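Local structure of single-stranded DNA-binding protein DdrB (Deinococcus radiodurans, 4NOE) at residues L6-I11 with S26-V31; A58-S63 with E142-P147; Y86-L91 with I105-G110. The protein binds single-stranded DNA and assists its accurate annealing, probably as part of the cell's response to DNA damage. One frame throughout, in Å; residues are numbered along the deposited sequence.

Interaction 1: L6-I11 with S26-V31; sequences LQIEFI and SRLLDV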
loop_
_atom_site.group_PDB
_atom_site.type_symbol
_atom_site.label_atom_id
_atom_site.label_comp_id
_atom_site.label_asym_id
_atom_site.label_seq_id
_atom_site.Cartn_x
_atom_site.Cartn_y
_atom_site.Cartn_z
ATOM N N LEU E 6 35.031 25.969 -11.215
ATOM C CA LEU E 6 33.887 25.098 -10.972
ATOM C C LEU E 6 32.977 25.795 -9.974
ATOM O O LEU E 6 33.389 26.763 -9.329
ATOM C CB LEU E 6 34.330 23.742 -10.403
ATOM C CG LEU E 6 34.959 22.641 -11.267
ATOM C CD1 LEU E 6 36.181 23.110 -12.008
ATOM C CD2 LEU E 6 35.340 21.464 -10.400
ATOM N N GLN E 7 31.743 25.309 -9.867
ATOM C CA GLN E 7 30.834 25.706 -8.808
ATOM C C GLN E 7 30.392 24.453 -8.071
ATOM O O GLN E 7 30.211 23.394 -8.670
ATOM C CB GLN E 7 29.599 26.415 -9.372
ATOM C CG GLN E 7 29.861 27.795 -9.956
ATOM C CD GLN E 7 28.574 28.438 -10.449
ATOM O OE1 GLN E 7 28.003 28.018 -11.459
ATOM N NE2 GLN E 7 28.099 29.448 -9.723
ATOM N N ILE E 8 30.238 24.558 -6.767
ATOM C CA ILE E 8 29.733 23.422 -6.023
ATOM C C ILE E 8 28.551 23.887 -5.198
ATOM O O ILE E 8 28.588 24.967 -4.604
ATOM C CB ILE E 8 30.838 22.710 -5.188
ATOM C CG1 ILE E 8 30.221 21.781 -4.147
ATOM C CG2 ILE E 8 31.760 23.706 -4.502
ATOM C CD1 ILE E 8 31.268 20.970 -3.386
ATOM N N GLU E 9 27.482 23.098 -5.215
ATOM C CA GLU E 9 26.278 23.444 -4.482
ATOM C C GLU E 9 26.266 22.712 -3.161
ATOM O O GLU E 9 26.399 21.485 -3.116
ATOM C CB GLU E 9 25.018 23.082 -5.290
ATOM N N PHE E 10 26.115 23.470 -2.083
ATOM C CA PHE E 10 26.043 22.890 -0.753
ATOM C C PHE E 10 24.658 23.091 -0.170
ATOM O O PHE E 10 23.916 23.993 -0.576
ATOM C CB PHE E 10 27.023 23.576 0.204
ATOM C CG PHE E 10 28.474 23.286 -0.068
ATOM C CD1 PHE E 10 29.040 22.079 0.318
ATOM C CD2 PHE E 10 29.282 24.243 -0.659
ATOM C CE1 PHE E 10 30.374 21.820 0.094
ATOM C CE2 PHE E 10 30.622 23.996 -0.877
ATOM C CZ PHE E 10 31.170 22.780 -0.501
ATOM N N ILE E 11 24.333 22.244 0.795
ATOM C CA ILE E 11 23.247 22.491 1.708
ATOM C C ILE E 11 23.945 22.809 3.027
ATOM O O ILE E 11 24.714 21.994 3.540
ATOM C CB ILE E 11 22.374 21.251 1.887
ATOM C CG1 ILE E 11 21.725 20.850 0.560
ATOM C CG2 ILE E 11 21.300 21.517 2.939
ATOM C CD1 ILE E 11 20.755 21.897 0.004
ATOM N N SER E 26 41.684 21.318 -9.125
ATOM C CA SER E 26 42.568 20.683 -8.152
ATOM C C SER E 26 42.185 21.025 -6.711
ATOM O O SER E 26 42.490 20.265 -5.794
ATOM C CB SER E 26 44.022 21.090 -8.403
ATOM O OG SER E 26 44.200 22.479 -8.167
ATOM N N ARG E 27 41.519 22.163 -6.521
ATOM C CA ARG E 27 41.147 22.642 -5.186
ATOM C C ARG E 27 39.782 22.130 -4.699
ATOM O O ARG E 27 39.334 22.481 -3.599
ATOM C CB ARG E 27 41.160 24.176 -5.165
ATOM N N LEU E 28 39.128 21.298 -5.506
ATOM C CA LEU E 28 37.758 20.866 -5.211
ATOM C C LEU E 28 37.616 20.194 -3.839
ATOM O O LEU E 28 36.801 20.611 -3.018
ATOM C CB LEU E 28 37.233 19.940 -6.319
ATOM C CG LEU E 28 35.792 19.475 -6.118
ATOM C CD1 LEU E 28 34.871 20.677 -5.933
ATOM C CD2 LEU E 28 35.323 18.600 -7.272
ATOM N N LEU E 29 38.413 19.163 -3.591
ATOM C CA LEU E 29 38.321 18.423 -2.330
ATOM C C LEU E 29 38.647 19.293 -1.106
ATOM O O LEU E 29 38.074 19.101 -0.031
ATOM C CB LEU E 29 39.205 17.167 -2.373
ATOM C CG LEU E 29 38.523 15.824 -2.665
ATOM C CD1 LEU E 29 37.410 15.953 -3.695
ATOM C CD2 LEU E 29 39.541 14.802 -3.129
ATOM N N ASP E 30 39.539 20.264 -1.271
ATOM C CA ASP E 30 39.865 21.162 -0.164
ATOM C C ASP E 30 38.705 22.104 0.187
ATOM O O ASP E 30 38.433 22.356 1.361
ATOM C CB ASP E 30 41.147 21.944 -0.454
ATOM C CG ASP E 30 42.381 21.057 -0.438
ATOM O OD1 ASP E 30 42.353 20.010 0.256
ATOM O OD2 ASP E 30 43.372 21.403 -1.118
ATOM N N VAL E 31 38.019 22.610 -0.832
ATOM C CA VAL E 31 36.805 23.379 -0.608
ATOM C C VAL E 31 35.772 22.516 0.115
ATOM O O VAL E 31 35.149 22.968 1.079
ATOM C CB VAL E 31 36.244 23.916 -1.936
ATOM C CG1 VAL E 31 34.892 24.576 -1.727
ATOM C CG2 VAL E 31 37.256 24.893 -2.558
#

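Interaction 2: A58-S63 with E142-P147; sequences ADFDWS and ERYAVP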
loop_
_atom_site.group_PDB
_atom_site.type_symbol
_atom_site.label_atom_id
_atom_site.label_comp_id
_atom_site.label_asym_id
_atom_site.label_seq_id
_atom_site.Cartn_x
_atom_site.Cartn_y
_atom_site.Cartn_z
ATOM N N ALA E 58 39.986 3.548 7.997
ATOM C CA ALA E 58 40.719 3.915 9.212
ATOM C C ALA E 58 40.994 5.420 9.347
ATOM O O ALA E 58 40.972 5.958 10.453
ATOM C CB ALA E 58 42.008 3.141 9.288
ATOM N N ASP E 59 41.242 6.094 8.225
ATOM C CA ASP E 59 41.652 7.500 8.264
ATOM C C ASP E 59 40.850 8.335 7.276
ATOM O O ASP E 59 41.321 9.367 6.776
ATOM C CB ASP E 59 43.142 7.617 7.946
ATOM C CG ASP E 59 43.468 7.118 6.559
ATOM O OD1 ASP E 59 42.637 6.387 5.985
ATOM O OD2 ASP E 59 44.547 7.457 6.039
ATOM N N PHE E 60 39.631 7.889 6.999
ATOM C CA PHE E 60 38.756 8.616 6.095
ATOM C C PHE E 60 38.511 10.038 6.597
ATOM O O PHE E 60 38.300 10.261 7.788
ATOM C CB PHE E 60 37.429 7.873 5.954
ATOM C CG PHE E 60 36.509 8.482 4.956
ATOM C CD1 PHE E 60 36.728 8.312 3.603
ATOM C CD2 PHE E 60 35.416 9.229 5.371
ATOM C CE1 PHE E 60 35.867 8.874 2.673
ATOM C CE2 PHE E 60 34.566 9.799 4.454
ATOM C CZ PHE E 60 34.792 9.622 3.099
ATOM N N ASP E 61 38.538 11.005 5.690
ATOM C CA ASP E 61 38.240 12.375 6.083
ATOM C C ASP E 61 36.739 12.591 5.966
ATOM O O ASP E 61 36.214 12.839 4.876
ATOM C CB ASP E 61 39.009 13.367 5.212
ATOM C CG ASP E 61 38.925 14.793 5.735
ATOM O OD1 ASP E 61 38.062 15.080 6.603
ATOM O OD2 ASP E 61 39.725 15.635 5.266
ATOM N N TRP E 62 36.051 12.499 7.097
ATOM C CA TRP E 62 34.598 12.602 7.104
ATOM C C TRP E 62 34.112 13.993 6.724
ATOM O O TRP E 62 32.957 14.156 6.316
ATOM C CB TRP E 62 34.030 12.157 8.459
ATOM C CG TRP E 62 34.159 10.654 8.680
ATOM C CD1 TRP E 62 35.141 10.013 9.374
ATOM C CD2 TRP E 62 33.294 9.627 8.167
ATOM N NE1 TRP E 62 34.935 8.654 9.340
ATOM C CE2 TRP E 62 33.808 8.389 8.609
ATOM C CE3 TRP E 62 32.129 9.635 7.391
ATOM C CZ2 TRP E 62 33.194 7.161 8.304
ATOM C CZ3 TRP E 62 31.518 8.413 7.077
ATOM C CH2 TRP E 62 32.054 7.194 7.539
ATOM N N SER E 63 34.983 14.998 6.830
ATOM C CA SER E 63 34.586 16.358 6.449
ATOM C C SER E 63 34.308 16.454 4.946
ATOM O O SER E 63 33.604 17.367 4.492
ATOM C CB SER E 63 35.641 17.395 6.872
ATOM O OG SER E 63 36.765 17.366 6.003
ATOM N N GLU E 142 44.083 7.876 -1.954
ATOM C CA GLU E 142 44.766 8.696 -0.962
ATOM C C GLU E 142 44.089 10.038 -0.714
ATOM O O GLU E 142 44.151 10.581 0.386
ATOM C CB GLU E 142 46.221 8.919 -1.387
ATOM C CG GLU E 142 47.097 7.689 -1.200
ATOM C CD GLU E 142 47.231 7.285 0.262
ATOM O OE1 GLU E 142 47.139 8.180 1.139
ATOM O OE2 GLU E 142 47.424 6.074 0.533
ATOM N N ARG E 143 43.449 10.586 -1.737
ATOM C CA ARG E 143 42.809 11.885 -1.589
ATOM C C ARG E 143 41.638 11.829 -0.602
ATOM O O ARG E 143 41.235 12.856 -0.049
ATOM C CB ARG E 143 42.360 12.417 -2.953
ATOM C CG ARG E 143 41.302 11.577 -3.615
ATOM C CD ARG E 143 41.032 12.013 -5.057
ATOM N NE ARG E 143 39.965 11.198 -5.637
ATOM C CZ ARG E 143 40.148 9.971 -6.121
ATOM N NH1 ARG E 143 41.357 9.418 -6.105
ATOM N NH2 ARG E 143 39.120 9.296 -6.617
ATOM N N TYR E 144 41.111 10.630 -0.366
ATOM C CA TYR E 144 39.954 10.459 0.524
ATOM C C TYR E 144 40.362 10.563 1.985
ATOM O O TYR E 144 39.515 10.701 2.872
ATOM C CB TYR E 144 39.295 9.089 0.328
ATOM C CG TYR E 144 38.493 8.925 -0.935
ATOM C CD1 TYR E 144 38.129 10.021 -1.701
ATOM C CD2 TYR E 144 38.093 7.661 -1.361
ATOM C CE1 TYR E 144 37.390 9.865 -2.857
ATOM C CE2 TYR E 144 37.350 7.497 -2.511
ATOM C CZ TYR E 144 37.005 8.605 -3.255
ATOM O OH TYR E 144 36.269 8.457 -4.403
ATOM N N ALA E 145 41.662 10.465 2.236
ATOM C CA ALA E 145 42.146 10.380 3.605
ATOM C C ALA E 145 42.295 11.754 4.240
ATOM O O ALA E 145 42.359 12.766 3.540
ATOM C CB ALA E 145 43.457 9.628 3.656
ATOM N N VAL E 146 42.314 11.776 5.571
ATOM C CA VAL E 146 42.691 12.962 6.326
ATOM C C VAL E 146 44.126 13.359 5.949
ATOM O O VAL E 146 45.011 12.509 5.870
ATOM C CB VAL E 146 42.602 12.705 7.844
ATOM C CG1 VAL E 146 43.132 13.898 8.622
ATOM C CG2 VAL E 146 41.156 12.383 8.259
ATOM N N PRO E 147 44.351 14.649 5.667
ATOM C CA PRO E 147 45.695 15.110 5.299
ATOM C C PRO E 147 46.587 15.323 6.522
ATOM O O PRO E 147 46.070 15.347 7.642
ATOM C CB PRO E 147 45.423 16.445 4.593
ATOM C CG PRO E 147 44.165 16.941 5.212
ATOM C CD PRO E 147 43.339 15.713 5.530
#

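Interaction 3: Y86-L91 with I105-G110; sequences YRRREL and IKYSRG. With nucleotides of chain F.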
loop_
_atom_site.group_PDB
_atom_site.type_symbol
_atom_site.label_atom_id
_atom_site.label_comp_id
_atom_site.label_asym_id
_atom_site.label_seq_id
_atom_site.Cartn_x
_atom_site.Cartn_y
_atom_site.Cartn_z
ATOM N N TYR E 86 25.439 7.863 13.227
ATOM C CA TYR E 86 25.516 6.560 12.576
ATOM C C TYR E 86 26.555 5.711 13.287
ATOM O O TYR E 86 27.670 6.176 13.519
ATOM C CB TYR E 86 25.891 6.712 11.092
ATOM C CG TYR E 86 24.842 7.443 10.290
ATOM C CD1 TYR E 86 24.795 8.829 10.280
ATOM C CD2 TYR E 86 23.895 6.748 9.553
ATOM C CE1 TYR E 86 23.835 9.502 9.560
ATOM C CE2 TYR E 86 22.910 7.428 8.816
ATOM C CZ TYR E 86 22.891 8.800 8.837
ATOM O OH TYR E 86 21.941 9.501 8.120
ATOM N N ARG E 87 26.189 4.478 13.633
ATOM C CA ARG E 87 27.124 3.554 14.293
ATOM C C ARG E 87 28.080 2.870 13.327
ATOM O O ARG E 87 27.686 2.464 12.223
ATOM C CB ARG E 87 26.368 2.461 15.048
ATOM C CG ARG E 87 25.882 2.882 16.413
ATOM C CD ARG E 87 25.626 1.702 17.331
ATOM N NE ARG E 87 25.144 2.180 18.621
ATOM C CZ ARG E 87 23.874 2.488 18.875
ATOM N NH1 ARG E 87 23.524 2.925 20.076
ATOM N NH2 ARG E 87 22.953 2.356 17.930
ATOM N N ARG E 88 29.330 2.727 13.753
ATOM C CA ARG E 88 30.319 1.957 13.001
ATOM C C ARG E 88 30.042 0.462 13.217
ATOM O O ARG E 88 29.979 -0.002 14.349
ATOM C CB ARG E 88 31.718 2.314 13.498
ATOM C CG ARG E 88 32.862 1.635 12.761
ATOM C CD ARG E 88 34.210 2.108 13.323
ATOM N NE ARG E 88 35.339 1.574 12.558
ATOM C CZ ARG E 88 35.858 0.361 12.744
ATOM N NH1 ARG E 88 35.347 -0.454 13.670
ATOM N NH2 ARG E 88 36.884 -0.038 12.001
ATOM N N ARG E 89 29.855 -0.289 12.140
ATOM C CA ARG E 89 29.564 -1.717 12.258
ATOM C C ARG E 89 30.561 -2.551 11.461
ATOM O O ARG E 89 30.780 -2.319 10.270
ATOM C CB ARG E 89 28.121 -2.002 11.794
ATOM C CG ARG E 89 27.098 -1.060 12.463
ATOM C CD ARG E 89 25.674 -1.353 12.060
ATOM N NE ARG E 89 24.756 -0.281 12.451
ATOM C CZ ARG E 89 24.147 -0.200 13.630
ATOM N NH1 ARG E 89 24.354 -1.131 14.563
ATOM N NH2 ARG E 89 23.333 0.818 13.874
ATOM N N GLU E 90 31.176 -3.522 12.128
ATOM C CA GLU E 90 32.151 -4.378 11.476
ATOM C C GLU E 90 31.448 -5.623 10.967
ATOM O O GLU E 90 30.887 -6.392 11.745
ATOM C CB GLU E 90 33.278 -4.736 12.455
ATOM C CG GLU E 90 34.138 -3.531 12.834
ATOM C CD GLU E 90 35.204 -3.832 13.879
ATOM O OE1 GLU E 90 35.113 -4.877 14.556
ATOM O OE2 GLU E 90 36.134 -3.009 14.038
ATOM N N LEU E 91 31.465 -5.812 9.654
ATOM C CA LEU E 91 30.817 -6.971 9.053
ATOM C C LEU E 91 31.877 -7.946 8.544
ATOM O O LEU E 91 32.570 -7.670 7.559
ATOM C CB LEU E 91 29.910 -6.533 7.904
ATOM C CG LEU E 91 28.982 -5.330 8.137
ATOM C CD1 LEU E 91 28.149 -5.029 6.893
ATOM C CD2 LEU E 91 28.072 -5.560 9.328
ATOM N N ILE E 105 32.887 -2.399 6.500
ATOM C CA ILE E 105 32.657 -1.540 7.650
ATOM C C ILE E 105 31.508 -0.649 7.257
ATOM O O ILE E 105 31.616 0.133 6.308
ATOM C CB ILE E 105 33.875 -0.679 7.974
ATOM C CG1 ILE E 105 35.136 -1.542 8.029
ATOM C CG2 ILE E 105 33.670 0.037 9.305
ATOM C CD1 ILE E 105 35.110 -2.545 9.156
ATOM N N LYS E 106 30.393 -0.778 7.962
ATOM C CA LYS E 106 29.191 -0.060 7.571
ATOM C C LYS E 106 28.840 0.973 8.633
ATOM O O LYS E 106 28.957 0.712 9.828
ATOM C CB LYS E 106 28.028 -1.042 7.369
ATOM C CG LYS E 106 26.762 -0.395 6.837
ATOM C CD LYS E 106 25.700 -1.408 6.382
ATOM C CE LYS E 106 24.505 -0.635 5.811
ATOM N NZ LYS E 106 23.326 -1.449 5.380
ATOM N N TYR E 107 28.439 2.155 8.180
ATOM C CA TYR E 107 27.943 3.196 9.059
ATOM C C TYR E 107 26.460 3.343 8.798
ATOM O O TYR E 107 26.045 3.734 7.691
ATOM C CB TYR E 107 28.686 4.521 8.809
ATOM C CG TYR E 107 30.093 4.477 9.349
ATOM C CD1 TYR E 107 31.116 3.848 8.639
ATOM C CD2 TYR E 107 30.398 5.035 10.581
ATOM C CE1 TYR E 107 32.403 3.796 9.139
ATOM C CE2 TYR E 107 31.692 4.988 11.090
ATOM C CZ TYR E 107 32.680 4.363 10.370
ATOM O OH TYR E 107 33.958 4.318 10.875
ATOM N N SER E 108 25.665 3.010 9.812
ATOM C CA SER E 108 24.206 3.037 9.701
ATOM C C SER E 108 23.542 3.294 11.047
ATOM O O SER E 108 24.138 3.054 12.106
ATOM C CB SER E 108 23.688 1.703 9.146
ATOM O OG SER E 108 23.893 0.657 10.093
ATOM N N ARG E 109 22.294 3.750 10.995
ATOM C CA ARG E 109 21.486 3.988 12.187
ATOM C C ARG E 109 20.106 3.365 12.012
ATOM O O ARG E 109 19.688 3.022 10.890
ATOM C CB ARG E 109 21.314 5.491 12.404
ATOM C CG ARG E 109 20.582 6.171 11.246
ATOM C CD ARG E 109 20.521 7.700 11.393
ATOM N NE ARG E 109 19.967 8.336 10.186
ATOM C CZ ARG E 109 18.664 8.433 9.922
ATOM N NH1 ARG E 109 17.758 7.931 10.762
ATOM N NH2 ARG E 109 18.260 9.016 8.813
ATOM N N GLY E 110 19.390 3.219 13.120
ATOM C CA GLY E 110 18.022 2.754 13.056
ATOM C C GLY E 110 17.146 3.815 12.415
ATOM O O GLY E 110 17.390 5.015 12.577
ATOM P P DT F 26 23.738 -9.071 10.175
ATOM O OP1 DT F 26 24.544 -9.999 10.888
ATOM O OP2 DT F 26 22.334 -9.263 10.122
ATOM O "O5'" DT F 26 23.957 -7.596 10.701
ATOM C "C5'" DT F 26 25.199 -7.099 11.192
ATOM C "C4'" DT F 26 25.083 -5.640 11.559
ATOM O "O4'" DT F 26 24.624 -4.876 10.424
ATOM C "C3'" DT F 26 24.110 -5.341 12.694
ATOM O "O3'" DT F 26 24.597 -4.330 13.564
ATOM C "C2'" DT F 26 22.919 -4.753 11.970
ATOM C "C1'" DT F 26 23.582 -4.029 10.819
ATOM N N1 DT F 26 22.752 -3.793 9.640
ATOM C C2 DT F 26 22.875 -2.624 8.928
ATOM O O2 DT F 26 23.606 -1.719 9.259
ATOM N N3 DT F 26 22.107 -2.563 7.800
ATOM C C4 DT F 26 21.238 -3.521 7.332
ATOM O O4 DT F 26 20.622 -3.334 6.303
ATOM C C5 DT F 26 21.184 -4.731 8.111
ATOM C C7 DT F 26 20.291 -5.839 7.662
ATOM C C6 DT F 26 21.931 -4.804 9.209
ATOM P P DC F 28 21.737 -0.596 17.243
ATOM O OP1 DC F 28 22.335 0.569 16.665
ATOM O OP2 DC F 28 21.932 -0.810 18.636
ATOM O "O5'" DC F 28 20.174 -0.581 16.991
ATOM C "C5'" DC F 28 19.608 -0.030 15.821
ATOM C "C4'" DC F 28 18.146 0.246 16.042
ATOM O "O4'" DC F 28 17.478 -0.970 16.398
ATOM C "C3'" DC F 28 17.856 1.214 17.172
ATOM O "O3'" DC F 28 17.814 2.482 16.552
ATOM C "C2'" DC F 28 16.506 0.753 17.682
ATOM C "C1'" DC F 28 16.433 -0.724 17.306
ATOM N N1 DC F 28 16.577 -1.690 18.404
ATOM C C2 DC F 28 15.635 -2.714 18.538
ATOM O O2 DC F 28 14.673 -2.745 17.768
ATOM N N3 DC F 28 15.790 -3.629 19.515
ATOM C C4 DC F 28 16.847 -3.566 20.323
ATOM N N4 DC F 28 16.958 -4.488 21.274
ATOM C C5 DC F 28 17.835 -2.550 20.193
ATOM C C6 DC F 28 17.665 -1.646 19.225
ATOM P P DG F 27 25.642 -4.593 14.673
ATOM O OP1 DG F 27 26.468 -3.456 14.779
ATOM O OP2 DG F 27 26.202 -5.885 14.508
ATOM O "O5'" DG F 27 24.886 -4.334 16.033
ATOM C "C5'" DG F 27 23.696 -4.970 16.449
ATOM C "C4'" DG F 27 22.480 -4.255 15.917
ATOM O "O4'" DG F 27 21.487 -5.277 15.742
ATOM C "C3'" DG F 27 21.832 -3.194 16.805
ATOM O "O3'" DG F 27 22.221 -1.865 16.455
ATOM C "C2'" DG F 27 20.370 -3.357 16.466
ATOM C "C1'" DG F 27 20.261 -4.859 16.278
ATOM N N9 DG F 27 20.083 -5.530 17.548
ATOM C C8 DG F 27 20.670 -5.178 18.737
ATOM N N7 DG F 27 20.281 -5.916 19.736
ATOM C C5 DG F 27 19.358 -6.785 19.179
ATOM C C6 DG F 27 18.610 -7.818 19.770
ATOM O O6 DG F 27 18.605 -8.183 20.945
ATOM N N1 DG F 27 17.822 -8.473 18.839
ATOM C C2 DG F 27 17.742 -8.158 17.510
ATOM N N2 DG F 27 16.898 -8.904 16.780
ATOM N N3 DG F 27 18.440 -7.199 16.940
ATOM C C4 DG F 27 19.225 -6.559 17.828
HETATM O O HOH W 1 19.233 10.550 6.449
#

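Interaction 1: L6-I11 with S26-V31
Leu6, Ile8 and Phe10 line one side of a beta-hairpin strand and meet Leu28 and Val31 on the first turn of helix 28-37, a strand-on-helix contact carried by apolar side chains. Leu28 serves two partners. Its CG lies anti to the backbone N (chi1 -178°), and beyond it the isopropyl fork splits: CD2 touches Leu6 CD2 at 4.2 Å, while CD1 faces Ile8 CD1 at 4.4 Å. Ile8 in turn divides its contacts, because its other branch, CG2, packs against Val31 CG1 at 4.3 Å. That same Val31 methyl, CG1, also meets the tip of Phe10, with CZ 4.3 Å away. Leu28 and Val31, three positions apart, thus both meet the strand from the first helical turn. A helical hydrogen bond joins Val31 N to Arg27 O at 3.1 Å. No hydrogen bond crosses between hairpin strand and helix; the alternate residues Leu6, Ile8 and Phe10 turn to the helix. Within the strand, Ile8 CG1 rests 3.9 Å above the plane of the Phe10 ring, toward its rim, and thus joins the two strand residues into one apolar surface. Strand 17-22 completes the hairpin, and Tyr35 farther along the helix meets the Phe10 ring. Residues 6-9 also pair antiparallel with a strand of the second subunit; Trp40 of that subunit packs on Leu28.

Interaction 2: A58-S63 with E142-P147
Two nearly straight backbone hydrogen bonds fasten residues 59-61 to the chain's C-terminal tail: Val146 N gives to Asp59 O at 2.9 Å, and Asp61 N to Tyr144 O at 3.0 Å. Around them the side chains close in. Val146 CG2 presses on the main chain of the loop, 3.6 Å from Asp61 CA, and the Asp61 and Val146 side chains cross at about a right angle. Phe60 CE1 also reaches Tyr144 CB at 4.2 Å. The two backbone bonds frame a single beta bridge, Phe60 with Ala145, between two loops, neither residue lying in a regular strand. Asp61 CG stands anti to the backbone N (chi1 -170°), beside the carbonyl carbon, and the carboxylate it carries forms an Asx turn: OD1 accepts from Ser63 N (3.1 Å) and Ser63 OG (2.7 Å), both arriving over the same face of the carboxylate. The other oxygen, OD2, lies 3.6 Å from Pro147 CD and forms a salt bridge with Arg33 of helix 28-37, an arrangement that would be expected to favour the charged carboxylate. Farther out, Phe60 CD2 sits 3.5 Å above the centre of the Trp62 ring. Asp59 is paired with Arg140, and Tyr144 OH is hydrogen-bonded to Asp13 of the second subunit.

Interaction 3: Y86-L91 with I105-G110
Arg89 crosses from its own strand to Ser108 on the next, and bound DNA meets it along the way. Its CB lies 3.5 Å from Lys106 O, and CG comes within 3.4 Å of DG27 OP1 of chain F. The chain then runs extended to NE, carrying CD past Ser108 OG at 3.3 Å. NE donates to that hydroxyl at 2.7 Å, from a position where the oxygen is tilted 22° from the guanidinium plane, while NH2 donates to Ser108 O at 3.0 Å: a side-on, two-nitrogen grip on one serine. NH1 turns to the DNA backbone and bonds DG27 O3' (2.9 Å) and DG27 OP1 (3.1 Å). Ser108 OG, besides accepting from Arg89, donates to O2 of the DT26 base of chain F, so one arginine-serine pair touches both backbone and base. Ser108 O is itself gripped twice, by Arg87 N and Arg89 NH2 from opposite faces of its plane. Away from the DNA, Arg109 CD sits over the Tyr86 ring in a CH-pi contact and NE gives Tyr86 OH a straight bond of 3.1 Å; Asp115 forms a salt bridge with that arginine. The two antiparallel strands lie between strand 77-81, beside 84-91, and strand 128-135, beside 104-110; Arg87, Arg89, Lys106 and Ser108 occupy the DNA face, and Arg88, Tyr107 and Ile105 lie on the other.

Overall arrangement
The three contacts form a chain running from a subunit interface to the bound DNA. Interaction 1 and interaction 2, with centres about 16 Å apart, touch where Leu29 CD2 packs on Arg143 CB at 3.7 Å, and both also meet the second subunit. Interaction 2 reaches interaction 3 through aromatic rings, Trp62 CZ2 lying 3.5 Å from Tyr107 CZ, with centres about 18 Å apart. Interactions 1 and 3 lie on opposite sides of the chain's centre, about 27 Å apart between centres, and do not touch. Interaction 3 holds the nucleotides directly; the nearest atoms of interactions 2 and 1 are about 12 Å and about 20 Å from the nucleic acid.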